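Local coordinates for protein CRISPR-associated endonuclease Cas1 (PDB 4XTK) that probably acts as a metal-dependent DNA endonuclease in CRISPR adaptive immunity, working as a homodimer that joins a Cas2 homodimer, at residues E[11-16]-E[35-40]; E[41-46]-E[210-215]; E[51-56]-E[68-73]; E[74-79]-E[203-208]. All coordinates share one frame; numbering follows the deposited sequence.

In the fold
Two small mixed sheets and a largely helical remainder meet in this chain, and the four contacts sample the joints. Contacts 1 and 3, whose centres lie about 12 Å apart, both bring the sheet containing strand 9-13 against the sheet containing strand 34-37. Contacts 2 and 4, also about 12 Å apart between centres, join the first of these sheets to the end of helix 188-208 and the loop after it. The pairs are tied together by backbone: Leu13 N to Lys46 O, and Phe70 N to Gly79 O. All four lie away from Glu155, His221 and Glu236, the probable manganese ligands, although helix 188-208 packs on helix 230-252, which carries Glu236.

Contact 1. Residues E[11-16]-E[35-40]; sequences VYLFSS and KYIPVE
Val11, which meets Ile37 across this contact, is held from behind by the backbone bond from Lys46 N to Val11 O, which fixes strand 9-13 against strand 42-47. Ile37 is steadied in turn through its carbonyl oxygen, which is hydrogen-bonded to Thr25 OG1. Neither bond crosses the contact. What crosses is purely apolar, and Ile37 supplies the only close contacts from segment 35-40.

The two arms of this isoleucine divide the work. CG2 stands anti to the backbone N, and from there it meets the fork of Val11, whose side chain it crosses obliquely. Val11 CG2 lies 3.7 Å from Ile37 CG2, and Val11 CG1 is almost as near, so a single methyl faces both valine branches. The longer arm ends in CD1, which meets Leu13 tip to tip. Both leucine methyls share it evenly, Leu13 CD2 lying 4.1 Å from Ile37 CD1. Since Val11 and Leu13 are two residues apart on one strand, they present their side chains to the same face, and Ile37 spans the pair.

The alpha carbons of Val11 and Ile37 are 8.2 Å apart, much too far for strand pairing. This is therefore packing between two sheets, each contributing a strand that is outermost within the chain. Ile37 also rests on Ile26 of its own sheet, while Val11 rests on Val42. With no polar bond across the contact, the cohesion here comes from burial of branched aliphatic groups, and the hydrogen bonds described lie to the two sides of the contact and not across it.

Contact 2. Residues E[41-46]-E[210-215]; sequences NVMDIK and QTHLDP
Lys46 reaches Gln210 by van der Waals contact: its CE lies 3.5 Å from the carbonyl oxygen Gln210 O. The ammonium nitrogen is a little farther from that oxygen and makes no hydrogen bond with it.

The ionic partner of Lys46 belongs to its own strand. A bend at the last torsion (chi4 -29°) turns NZ back to Asp44, where it forms a salt bridge 3.0 Å long between Lys46 NZ and Asp44 OD2, entering close to end-on to the carboxylate oxygen. The other oxygen, OD1, is bonded to Ser10 OG, so both ends of the carboxylate are held. His212 NE2 stands 5.5 Å from Asp44 OD1, near enough that the carboxylate might favour a protonated imidazole, with the lysine opposing it.

A looser sulfur-aromatic approach adds to the contact. Met43 comes at the His212 ring obliquely, its SD 5.4 Å from the ring centroid, and its methyl CE is the atom closest to NE2.

Hydrogen bonding within the loop shapes the other side. Thr211 OG1 accepts from Leu213 N in an ST turn, at an N-H...O angle of 158°, and is also bonded to Ile208 O at the end of helix 188-208.

Around the contact, Lys46 lies between Tyr12 of strand 9-13 and His69 and Phe71 of strand 68-71, while Leu213 packs on helix 301-316, whose Glu313 accepts from His212 N.

Contact 3. Residues E[51-56]-E[68-73]; sequences VDLNKR and IHFFNR
Val51 and Phe70 face each other from strands of two different sheets, their alpha carbons 9.7 Å apart, and the gap widens to 11.5 Å between the alpha carbons of Leu53 and Ile68. Side chains close it. The Phe70 ring points its edge at the opposite strand, and Leu53 comes to that edge from the opposite direction. Leu53 CD2 lies in the ring plane, 3.9 Å from Phe70 CZ and only slightly farther from CE1. The first torsion of Leu53 (chi1 54°) sets its CG between the backbone N and the carbonyl carbon, from where CD2 extends to the ring. Val51 adds a second methyl at the same edge, with its CG2 4.2 Å from Phe70 CE1.

Leu19 lies beside both Val51 and Leu53 and also meets Ile68, so all three share a neighbour in strand 17-21. Just beyond Leu53, Asn54 N-caps helix 55-63 through OD1, and that helix leads the chain from one sheet to the other. Outward, Asp52 to Asn54 pair antiparallel with a strand of the second subunit, and Phe70 touches Leu58 of that subunit. Two sheets packed through apolar side chains, continued across a twofold partner, are consistent with the N-terminal beta-rich domain of Cas1 and its dimer interface.

Contact 4. Residues E[74-79]-E[203-208]; sequences EGYYVG and TVLSLI
Tyr76 lays the edge of its ring along the last turns of helix 188-208. Near the ring plane, Ser206 CB lies 3.7 Å from Tyr76 CD1, while farther along the same ring Leu205 CD2 lies 3.9 Å from Tyr76 OH. The phenol therefore spans two successive helix residues, crossing the leucine side chain at a slant. Gly75 brings backbone to the contact, its carbonyl oxygen 3.8 Å from Ser206 CB.

Next come the groups that set these positions. The Ser206 hydroxyl does not bond across to the loop; with chi1 at 68°, it turns back along the helix and donates to Thr203 O over 3.0 Å from OG. The donor sits 25° from the carbonyl plane, and Leu207 N reaches Thr203 O from the same face, so one helical oxygen takes two bonds. On the loop side, Asn72 OD1 accepts from Tyr76 N, and Gly75 adopts a positive phi (94°), a conformation that glycine accommodates readily. Gly75 O has a further, weak bond from Gln210 NE2.

Farther out, Leu205 is backed by Pro215 and Phe228, and Tyr76 packs on Arg84 of the second subunit. The Ser206 hydroxyl and the Tyr76 amide N are bonded within their own sides, and the two oxygens facing the helix, Tyr76 OH and Gly75 O, meet carbon there, so the segments join by van der Waals packing with no hydrogen bond between them.

Contact 1. Residues E[11-16]-E[35-40]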
loop_
_atom_site.group_PDB
_atom_site.type_symbol
_atom_site.label_atom_id
_atom_site.label_comp_id
_atom_site.label_asym_id
_atom_site.label_seq_id
_atom_site.Cartn_x
_atom_site.Cartn_y
_atom_site.Cartn_z
ATOM N N VAL E 11 17.539 2.355 -4.100
ATOM C CA VAL E 11 18.545 2.807 -3.148
ATOM C C VAL E 11 18.163 2.424 -1.727
ATOM O O VAL E 11 17.109 2.819 -1.233
ATOM C CB VAL E 11 18.754 4.334 -3.220
ATOM C CG1 VAL E 11 19.722 4.793 -2.133
ATOM C CG2 VAL E 11 19.272 4.730 -4.586
ATOM N N TYR E 12 19.023 1.645 -1.079
ATOM C CA TYR E 12 18.839 1.286 0.324
ATOM C C TYR E 12 19.682 2.186 1.221
ATOM O O TYR E 12 20.913 2.135 1.186
ATOM C CB TYR E 12 19.208 -0.183 0.564
ATOM C CG TYR E 12 18.169 -1.173 0.096
ATOM C CD1 TYR E 12 17.928 -1.372 -1.257
ATOM C CD2 TYR E 12 17.431 -1.919 1.009
ATOM C CE1 TYR E 12 16.975 -2.277 -1.688
ATOM C CE2 TYR E 12 16.475 -2.827 0.586
ATOM C CZ TYR E 12 16.257 -3.004 -0.765
ATOM O OH TYR E 12 15.310 -3.903 -1.195
ATOM N N LEU E 13 19.021 3.014 2.022
ATOM C CA LEU E 13 19.728 3.844 2.989
ATOM C C LEU E 13 19.616 3.286 4.390
ATOM O O LEU E 13 18.548 3.348 4.999
ATOM C CB LEU E 13 19.185 5.269 2.979
ATOM C CG LEU E 13 19.471 6.095 1.737
ATOM C CD1 LEU E 13 18.926 7.488 1.941
ATOM C CD2 LEU E 13 20.966 6.125 1.478
ATOM N N PHE E 14 20.714 2.745 4.907
ATOM C CA PHE E 14 20.722 2.258 6.280
ATOM C C PHE E 14 21.259 3.263 7.274
ATOM O O PHE E 14 21.118 3.083 8.483
ATOM C CB PHE E 14 21.514 0.965 6.357
ATOM C CG PHE E 14 20.873 -0.150 5.608
ATOM C CD1 PHE E 14 19.834 -0.873 6.174
ATOM C CD2 PHE E 14 21.267 -0.447 4.323
ATOM C CE1 PHE E 14 19.223 -1.893 5.479
ATOM C CE2 PHE E 14 20.659 -1.456 3.629
ATOM C CZ PHE E 14 19.638 -2.185 4.206
ATOM N N SER E 15 21.851 4.337 6.765
ATOM C CA SER E 15 22.505 5.318 7.628
ATOM C C SER E 15 21.535 6.382 8.116
ATOM O O SER E 15 20.635 6.805 7.387
ATOM C CB SER E 15 23.679 5.984 6.901
ATOM O OG SER E 15 24.719 5.058 6.637
ATOM N N SER E 16 21.704 6.791 9.366
ATOM C CA SER E 16 20.936 7.904 9.896
ATOM C C SER E 16 21.559 9.229 9.468
ATOM O O SER E 16 22.770 9.319 9.260
ATOM C CB SER E 16 20.841 7.815 11.417
ATOM O OG SER E 16 20.131 6.651 11.802
ATOM N N LYS E 35 26.843 11.517 2.123
ATOM C CA LYS E 35 26.643 10.465 1.140
ATOM C C LYS E 35 25.783 11.005 0.004
ATOM O O LYS E 35 24.602 11.300 0.194
ATOM C CB LYS E 35 25.995 9.229 1.769
ATOM N N TYR E 36 26.390 11.147 -1.170
ATOM C CA TYR E 36 25.680 11.608 -2.353
ATOM C C TYR E 36 25.016 10.451 -3.073
ATOM O O TYR E 36 25.653 9.440 -3.365
ATOM C CB TYR E 36 26.625 12.335 -3.308
ATOM C CG TYR E 36 26.992 13.720 -2.848
ATOM C CD1 TYR E 36 26.042 14.729 -2.815
ATOM C CD2 TYR E 36 28.286 14.020 -2.443
ATOM C CE1 TYR E 36 26.367 16.001 -2.391
ATOM C CE2 TYR E 36 28.622 15.290 -2.017
ATOM C CZ TYR E 36 27.657 16.277 -1.995
ATOM O OH TYR E 36 27.979 17.546 -1.572
ATOM N N ILE E 37 23.726 10.601 -3.345
ATOM C CA ILE E 37 22.985 9.607 -4.104
ATOM C C ILE E 37 22.481 10.190 -5.423
ATOM O O ILE E 37 21.549 11.001 -5.426
ATOM C CB ILE E 37 21.786 9.074 -3.299
ATOM C CG1 ILE E 37 22.163 8.902 -1.825
ATOM C CG2 ILE E 37 21.276 7.774 -3.904
ATOM C CD1 ILE E 37 21.127 9.447 -0.864
ATOM N N PRO E 38 23.088 9.778 -6.550
ATOM C CA PRO E 38 22.600 10.201 -7.866
ATOM C C PRO E 38 21.220 9.612 -8.121
ATOM O O PRO E 38 21.008 8.440 -7.827
ATOM C CB PRO E 38 23.636 9.624 -8.838
ATOM C CG PRO E 38 24.830 9.307 -7.996
ATOM C CD PRO E 38 24.283 8.929 -6.658
ATOM N N VAL E 39 20.294 10.419 -8.623
ATOM C CA VAL E 39 18.922 9.967 -8.816
ATOM C C VAL E 39 18.641 9.391 -10.206
ATOM O O VAL E 39 17.608 8.753 -10.418
ATOM C CB VAL E 39 17.934 11.120 -8.559
ATOM C CG1 VAL E 39 18.009 11.562 -7.112
ATOM C CG2 VAL E 39 18.229 12.293 -9.491
ATOM N N GLU E 40 19.570 9.596 -11.135
ATOM C CA GLU E 40 19.297 9.397 -12.562
ATOM C C GLU E 40 18.815 7.994 -12.936
ATOM O O GLU E 40 17.951 7.842 -13.803
ATOM C CB GLU E 40 20.540 9.742 -13.383
ATOM C CG GLU E 40 20.337 10.935 -14.308
ATOM C CD GLU E 40 19.602 10.564 -15.585
ATOM O OE1 GLU E 40 20.115 9.713 -16.341
ATOM O OE2 GLU E 40 18.507 11.116 -15.828
#

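Contact 2. Residues E[41-46]-E[210-215]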
loop_
_atom_site.group_PDB
_atom_site.type_symbol
_atom_site.label_atom_id
_atom_site.label_comp_id
_atom_site.label_asym_id
_atom_site.label_seq_id
_atom_site.Cartn_x
_atom_site.Cartn_y
_atom_site.Cartn_z
ATOM N N ASN E 41 19.406 6.975 -12.326
ATOM C CA ASN E 41 18.954 5.602 -12.525
ATOM C C ASN E 41 18.064 5.059 -11.402
ATOM O O ASN E 41 17.766 3.870 -11.371
ATOM C CB ASN E 41 20.140 4.670 -12.720
ATOM C CG ASN E 41 19.834 3.560 -13.694
ATOM O OD1 ASN E 41 19.090 3.757 -14.654
ATOM N ND2 ASN E 41 20.391 2.381 -13.450
ATOM N N VAL E 42 17.689 5.906 -10.453
ATOM C CA VAL E 42 16.950 5.444 -9.284
ATOM C C VAL E 42 15.438 5.473 -9.462
ATOM O O VAL E 42 14.862 6.526 -9.735
ATOM C CB VAL E 42 17.299 6.290 -8.054
ATOM C CG1 VAL E 42 16.495 5.823 -6.839
ATOM C CG2 VAL E 42 18.787 6.219 -7.790
ATOM N N MET E 43 14.793 4.317 -9.347
ATOM C CA MET E 43 13.330 4.294 -9.335
ATOM C C MET E 43 12.710 4.527 -7.960
ATOM O O MET E 43 11.604 5.040 -7.874
ATOM C CB MET E 43 12.800 2.995 -9.930
ATOM C CG MET E 43 13.121 1.744 -9.166
ATOM S SD MET E 43 12.154 0.416 -9.890
ATOM C CE MET E 43 10.494 0.999 -9.547
ATOM N N ASP E 44 13.391 4.133 -6.888
ATOM C CA ASP E 44 12.857 4.389 -5.551
ATOM C C ASP E 44 13.919 4.348 -4.454
ATOM O O ASP E 44 15.012 3.817 -4.649
ATOM C CB ASP E 44 11.751 3.388 -5.222
ATOM C CG ASP E 44 12.276 1.988 -5.038
ATOM O OD1 ASP E 44 13.040 1.518 -5.908
ATOM O OD2 ASP E 44 11.936 1.361 -4.016
ATOM N N ILE E 45 13.575 4.905 -3.295
ATOM C CA ILE E 45 14.467 4.911 -2.142
ATOM C C ILE E 45 13.849 4.226 -0.921
ATOM O O ILE E 45 12.718 4.521 -0.536
ATOM C CB ILE E 45 14.858 6.350 -1.759
ATOM C CG1 ILE E 45 15.531 7.052 -2.941
ATOM C CG2 ILE E 45 15.780 6.350 -0.551
ATOM C CD1 ILE E 45 15.631 8.552 -2.779
ATOM N N LYS E 46 14.598 3.313 -0.311
ATOM C CA LYS E 46 14.168 2.640 0.913
ATOM C C LYS E 46 15.006 3.069 2.127
ATOM O O LYS E 46 16.202 2.786 2.201
ATOM C CB LYS E 46 14.247 1.122 0.742
ATOM C CG LYS E 46 13.329 0.542 -0.330
ATOM C CD LYS E 46 13.670 -0.927 -0.555
ATOM C CE LYS E 46 12.948 -1.547 -1.745
ATOM N NZ LYS E 46 11.629 -0.918 -2.029
ATOM N N GLN E 210 9.398 -5.292 1.117
ATOM C CA GLN E 210 10.589 -4.702 0.517
ATOM C C GLN E 210 10.706 -5.120 -0.942
ATOM O O GLN E 210 11.707 -4.837 -1.589
ATOM C CB GLN E 210 11.851 -5.091 1.290
ATOM C CG GLN E 210 11.794 -4.735 2.772
ATOM C CD GLN E 210 13.045 -5.133 3.533
ATOM O OE1 GLN E 210 14.024 -5.600 2.949
ATOM N NE2 GLN E 210 13.004 -4.979 4.850
ATOM N N THR E 211 9.687 -5.816 -1.443
ATOM C CA THR E 211 9.642 -6.242 -2.847
ATOM C C THR E 211 8.488 -5.614 -3.623
ATOM O O THR E 211 7.798 -4.718 -3.133
ATOM C CB THR E 211 9.503 -7.772 -3.004
ATOM O OG1 THR E 211 8.177 -8.174 -2.632
ATOM C CG2 THR E 211 10.543 -8.505 -2.168
ATOM N N HIS E 212 8.310 -6.084 -4.852
ATOM C CA HIS E 212 7.220 -5.641 -5.712
ATOM C C HIS E 212 6.009 -6.560 -5.578
ATOM O O HIS E 212 5.015 -6.396 -6.292
ATOM C CB HIS E 212 7.673 -5.591 -7.172
ATOM C CG HIS E 212 8.744 -4.584 -7.441
ATOM N ND1 HIS E 212 9.771 -4.814 -8.329
ATOM C CD2 HIS E 212 8.946 -3.340 -6.946
ATOM C CE1 HIS E 212 10.567 -3.758 -8.366
ATOM N NE2 HIS E 212 10.087 -2.849 -7.536
ATOM N N LEU E 213 6.110 -7.540 -4.681
ATOM C CA LEU E 213 5.022 -8.485 -4.432
ATOM C C LEU E 213 4.003 -7.924 -3.456
ATOM O O LEU E 213 4.340 -7.125 -2.588
ATOM C CB LEU E 213 5.570 -9.808 -3.899
ATOM C CG LEU E 213 6.434 -10.641 -4.850
ATOM C CD1 LEU E 213 7.385 -11.548 -4.065
ATOM C CD2 LEU E 213 5.549 -11.466 -5.775
ATOM N N ASP E 214 2.748 -8.326 -3.618
ATOM C CA ASP E 214 1.737 -8.065 -2.601
ATOM C C ASP E 214 1.498 -9.325 -1.773
ATOM O O ASP E 214 1.211 -10.398 -2.319
ATOM C CB ASP E 214 0.428 -7.584 -3.219
ATOM C CG ASP E 214 -0.559 -7.090 -2.173
ATOM O OD1 ASP E 214 -1.150 -7.932 -1.466
ATOM O OD2 ASP E 214 -0.742 -5.861 -2.052
ATOM N N PRO E 215 1.622 -9.192 -0.446
ATOM C CA PRO E 215 1.509 -10.266 0.550
ATOM C C PRO E 215 0.091 -10.819 0.714
ATOM O O PRO E 215 -0.068 -11.890 1.297
ATOM C CB PRO E 215 1.969 -9.585 1.838
ATOM C CG PRO E 215 1.592 -8.164 1.647
ATOM C CD PRO E 215 1.807 -7.877 0.190
#

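Contact 3. Residues E[51-56]-E[68-73]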
loop_
_atom_site.group_PDB
_atom_site.type_symbol
_atom_site.label_atom_id
_atom_site.label_comp_id
_atom_site.label_asym_id
_atom_site.label_seq_id
_atom_site.Cartn_x
_atom_site.Cartn_y
_atom_site.Cartn_z
ATOM N N VAL E 51 16.021 9.359 9.705
ATOM C CA VAL E 51 16.328 10.473 8.818
ATOM C C VAL E 51 15.482 11.709 9.090
ATOM O O VAL E 51 14.331 11.613 9.511
ATOM C CB VAL E 51 16.149 10.084 7.331
ATOM C CG1 VAL E 51 17.134 8.997 6.940
ATOM C CG2 VAL E 51 14.718 9.653 7.054
ATOM N N ASP E 52 16.079 12.873 8.856
ATOM C CA ASP E 52 15.342 14.131 8.819
ATOM C C ASP E 52 15.169 14.560 7.369
ATOM O O ASP E 52 16.058 14.353 6.543
ATOM C CB ASP E 52 16.062 15.230 9.610
ATOM C CG ASP E 52 16.239 14.880 11.070
ATOM O OD1 ASP E 52 15.619 13.895 11.525
ATOM O OD2 ASP E 52 16.989 15.596 11.767
ATOM N N LEU E 53 14.022 15.149 7.061
ATOM C CA LEU E 53 13.788 15.718 5.740
ATOM C C LEU E 53 12.745 16.824 5.833
ATOM O O LEU E 53 12.032 16.933 6.829
ATOM C CB LEU E 53 13.358 14.635 4.740
ATOM C CG LEU E 53 12.175 13.699 5.026
ATOM C CD1 LEU E 53 10.861 14.305 4.567
ATOM C CD2 LEU E 53 12.388 12.351 4.350
ATOM N N ASN E 54 12.679 17.663 4.807
ATOM C CA ASN E 54 11.638 18.677 4.735
ATOM C C ASN E 54 10.793 18.531 3.475
ATOM O O ASN E 54 11.008 17.619 2.674
ATOM C CB ASN E 54 12.239 20.082 4.815
ATOM C CG ASN E 54 13.369 20.302 3.832
ATOM O OD1 ASN E 54 13.496 19.599 2.831
ATOM N ND2 ASN E 54 14.206 21.289 4.121
ATOM N N LYS E 55 9.826 19.423 3.312
ATOM C CA LYS E 55 8.917 19.348 2.178
ATOM C C LYS E 55 9.634 19.635 0.858
ATOM O O LYS E 55 9.261 19.097 -0.183
ATOM C CB LYS E 55 7.750 20.316 2.371
ATOM C CG LYS E 55 6.667 20.174 1.323
ATOM C CD LYS E 55 5.526 21.131 1.578
ATOM C CE LYS E 55 5.862 22.520 1.077
ATOM N NZ LYS E 55 4.723 23.442 1.319
ATOM N N ARG E 56 10.669 20.472 0.907
ATOM C CA ARG E 56 11.422 20.817 -0.296
ATOM C C ARG E 56 12.117 19.590 -0.883
ATOM O O ARG E 56 12.244 19.458 -2.100
ATOM C CB ARG E 56 12.448 21.913 -0.005
ATOM C CG ARG E 56 13.332 22.243 -1.200
ATOM C CD ARG E 56 14.430 23.242 -0.854
ATOM N NE ARG E 56 14.278 24.499 -1.585
ATOM C CZ ARG E 56 14.800 24.736 -2.785
ATOM N NH1 ARG E 56 15.512 23.800 -3.397
ATOM N NH2 ARG E 56 14.611 25.911 -3.375
ATOM N N ILE E 68 9.634 7.283 -1.945
ATOM C CA ILE E 68 10.558 6.897 -0.894
ATOM C C ILE E 68 9.803 6.069 0.140
ATOM O O ILE E 68 8.775 6.497 0.676
ATOM C CB ILE E 68 11.241 8.137 -0.258
ATOM C CG1 ILE E 68 12.126 7.743 0.919
ATOM C CG2 ILE E 68 10.224 9.184 0.179
ATOM C CD1 ILE E 68 12.985 8.890 1.391
ATOM N N HIS E 69 10.304 4.856 0.374
ATOM C CA HIS E 69 9.697 3.923 1.321
ATOM C C HIS E 69 10.387 3.995 2.680
ATOM O O HIS E 69 11.612 4.092 2.760
ATOM C CB HIS E 69 9.766 2.488 0.794
ATOM C CG HIS E 69 9.240 2.321 -0.596
ATOM N ND1 HIS E 69 7.897 2.390 -0.896
ATOM C CD2 HIS E 69 9.874 2.064 -1.764
ATOM C CE1 HIS E 69 7.727 2.199 -2.193
ATOM N NE2 HIS E 69 8.911 1.995 -2.742
ATOM N N PHE E 70 9.599 3.930 3.748
ATOM C CA PHE E 70 10.141 4.036 5.096
ATOM C C PHE E 70 9.988 2.730 5.881
ATOM O O PHE E 70 8.933 2.092 5.852
ATOM C CB PHE E 70 9.466 5.193 5.845
ATOM C CG PHE E 70 9.759 6.545 5.258
ATOM C CD1 PHE E 70 10.892 7.245 5.636
ATOM C CD2 PHE E 70 8.909 7.112 4.322
ATOM C CE1 PHE E 70 11.166 8.488 5.097
ATOM C CE2 PHE E 70 9.179 8.355 3.780
ATOM C CZ PHE E 70 10.306 9.042 4.165
ATOM N N PHE E 71 11.052 2.344 6.580
ATOM C CA PHE E 71 11.051 1.146 7.420
ATOM C C PHE E 71 11.588 1.467 8.817
ATOM O O PHE E 71 12.430 2.347 8.979
ATOM C CB PHE E 71 11.886 0.035 6.777
ATOM C CG PHE E 71 11.424 -0.350 5.401
ATOM C CD1 PHE E 71 11.841 0.367 4.289
ATOM C CD2 PHE E 71 10.580 -1.433 5.216
ATOM C CE1 PHE E 71 11.415 0.017 3.024
ATOM C CE2 PHE E 71 10.152 -1.789 3.954
ATOM C CZ PHE E 71 10.572 -1.065 2.856
ATOM N N ASN E 72 11.098 0.758 9.825
ATOM C CA ASN E 72 11.515 1.025 11.193
ATOM C C ASN E 72 12.782 0.257 11.579
ATOM O O ASN E 72 13.454 -0.322 10.721
ATOM C CB ASN E 72 10.378 0.710 12.177
ATOM C CG ASN E 72 10.033 -0.778 12.252
ATOM O OD1 ASN E 72 10.808 -1.647 11.845
ATOM N ND2 ASN E 72 8.860 -1.072 12.803
ATOM N N ARG E 73 13.094 0.275 12.875
ATOM C CA ARG E 73 14.269 -0.391 13.430
ATOM C C ARG E 73 14.399 -1.835 12.946
ATOM O O ARG E 73 15.380 -2.186 12.292
ATOM C CB ARG E 73 14.227 -0.353 14.962
#

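Contact 4. Residues E[74-79]-E[203-208]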
loop_
_atom_site.group_PDB
_atom_site.type_symbol
_atom_site.label_atom_id
_atom_site.label_comp_id
_atom_site.label_asym_id
_atom_site.label_seq_id
_atom_site.Cartn_x
_atom_site.Cartn_y
_atom_site.Cartn_z
ATOM N N GLU E 74 13.411 -2.667 13.266
ATOM C CA GLU E 74 13.442 -4.078 12.881
ATOM C C GLU E 74 13.260 -4.303 11.376
ATOM O O GLU E 74 13.346 -5.435 10.902
ATOM C CB GLU E 74 12.375 -4.869 13.640
ATOM C CG GLU E 74 12.615 -4.991 15.136
ATOM C CD GLU E 74 12.041 -3.827 15.915
ATOM O OE1 GLU E 74 11.524 -2.883 15.281
ATOM O OE2 GLU E 74 12.098 -3.859 17.161
ATOM N N GLY E 75 12.989 -3.238 10.630
ATOM C CA GLY E 75 12.903 -3.344 9.187
ATOM C C GLY E 75 11.481 -3.574 8.721
ATOM O O GLY E 75 11.244 -4.010 7.594
ATOM N N TYR E 76 10.529 -3.287 9.600
ATOM C CA TYR E 76 9.129 -3.408 9.250
ATOM C C TYR E 76 8.672 -2.139 8.556
ATOM O O TYR E 76 9.066 -1.032 8.929
ATOM C CB TYR E 76 8.270 -3.686 10.485
ATOM C CG TYR E 76 6.891 -4.191 10.133
ATOM C CD1 TYR E 76 6.723 -5.429 9.518
ATOM C CD2 TYR E 76 5.759 -3.438 10.412
ATOM C CE1 TYR E 76 5.467 -5.902 9.188
ATOM C CE2 TYR E 76 4.498 -3.904 10.088
ATOM C CZ TYR E 76 4.356 -5.135 9.473
ATOM O OH TYR E 76 3.100 -5.599 9.147
ATOM N N TYR E 77 7.818 -2.315 7.556
ATOM C CA TYR E 77 7.409 -1.243 6.669
ATOM C C TYR E 77 6.367 -0.359 7.342
ATOM O O TYR E 77 5.321 -0.841 7.772
ATOM C CB TYR E 77 6.879 -1.861 5.377
ATOM C CG TYR E 77 6.173 -0.915 4.452
ATOM C CD1 TYR E 77 6.869 0.081 3.774
ATOM C CD2 TYR E 77 4.811 -1.034 4.229
ATOM C CE1 TYR E 77 6.220 0.951 2.921
ATOM C CE2 TYR E 77 4.155 -0.175 3.377
ATOM C CZ TYR E 77 4.858 0.813 2.724
ATOM O OH TYR E 77 4.187 1.663 1.873
ATOM N N VAL E 78 6.701 0.917 7.527
ATOM C CA VAL E 78 5.755 1.867 8.109
ATOM C C VAL E 78 4.861 2.561 7.075
ATOM O O VAL E 78 3.705 2.875 7.359
ATOM C CB VAL E 78 6.481 2.921 8.983
ATOM C CG1 VAL E 78 7.396 2.221 9.970
ATOM C CG2 VAL E 78 7.263 3.895 8.147
ATOM N N GLY E 79 5.402 2.819 5.888
ATOM C CA GLY E 79 4.687 3.576 4.873
ATOM C C GLY E 79 5.566 4.158 3.774
ATOM O O GLY E 79 6.789 4.054 3.812
ATOM N N THR E 203 8.651 -12.222 9.610
ATOM C CA THR E 203 9.902 -11.933 8.938
ATOM C C THR E 203 9.711 -11.947 7.437
ATOM O O THR E 203 10.114 -11.007 6.745
ATOM C CB THR E 203 10.992 -12.934 9.321
ATOM O OG1 THR E 203 11.266 -12.816 10.723
ATOM C CG2 THR E 203 12.261 -12.664 8.532
ATOM N N VAL E 204 9.088 -13.012 6.937
ATOM C CA VAL E 204 8.808 -13.120 5.513
ATOM C C VAL E 204 7.945 -11.949 5.054
ATOM O O VAL E 204 8.181 -11.373 3.985
ATOM C CB VAL E 204 8.100 -14.436 5.167
ATOM C CG1 VAL E 204 7.860 -14.521 3.664
ATOM C CG2 VAL E 204 8.922 -15.623 5.651
ATOM N N LEU E 205 6.966 -11.587 5.883
ATOM C CA LEU E 205 6.063 -10.477 5.580
ATOM C C LEU E 205 6.791 -9.148 5.381
ATOM O O LEU E 205 6.532 -8.425 4.415
ATOM C CB LEU E 205 5.022 -10.317 6.685
ATOM C CG LEU E 205 4.011 -9.199 6.441
ATOM C CD1 LEU E 205 3.336 -9.385 5.087
ATOM C CD2 LEU E 205 2.979 -9.140 7.554
ATOM N N SER E 206 7.700 -8.821 6.294
ATOM C CA SER E 206 8.403 -7.552 6.197
ATOM C C SER E 206 9.308 -7.550 4.965
ATOM O O SER E 206 9.503 -6.513 4.334
ATOM C CB SER E 206 9.209 -7.260 7.473
ATOM O OG SER E 206 10.292 -8.156 7.628
ATOM N N LEU E 207 9.844 -8.716 4.615
ATOM C CA LEU E 207 10.707 -8.814 3.445
ATOM C C LEU E 207 9.909 -8.680 2.145
ATOM O O LEU E 207 10.409 -8.138 1.159
ATOM C CB LEU E 207 11.495 -10.128 3.463
ATOM C CG LEU E 207 12.609 -10.181 4.518
ATOM C CD1 LEU E 207 13.378 -11.489 4.445
ATOM C CD2 LEU E 207 13.566 -8.982 4.410
ATOM N N ILE E 208 8.669 -9.168 2.150
ATOM C CA ILE E 208 7.799 -9.025 0.991
ATOM C C ILE E 208 7.497 -7.541 0.750
ATOM O O ILE E 208 7.493 -7.071 -0.388
ATOM C CB ILE E 208 6.483 -9.819 1.161
ATOM C CG1 ILE E 208 6.753 -11.331 1.131
ATOM C CG2 ILE E 208 5.491 -9.463 0.055
ATOM C CD1 ILE E 208 5.512 -12.190 1.427
#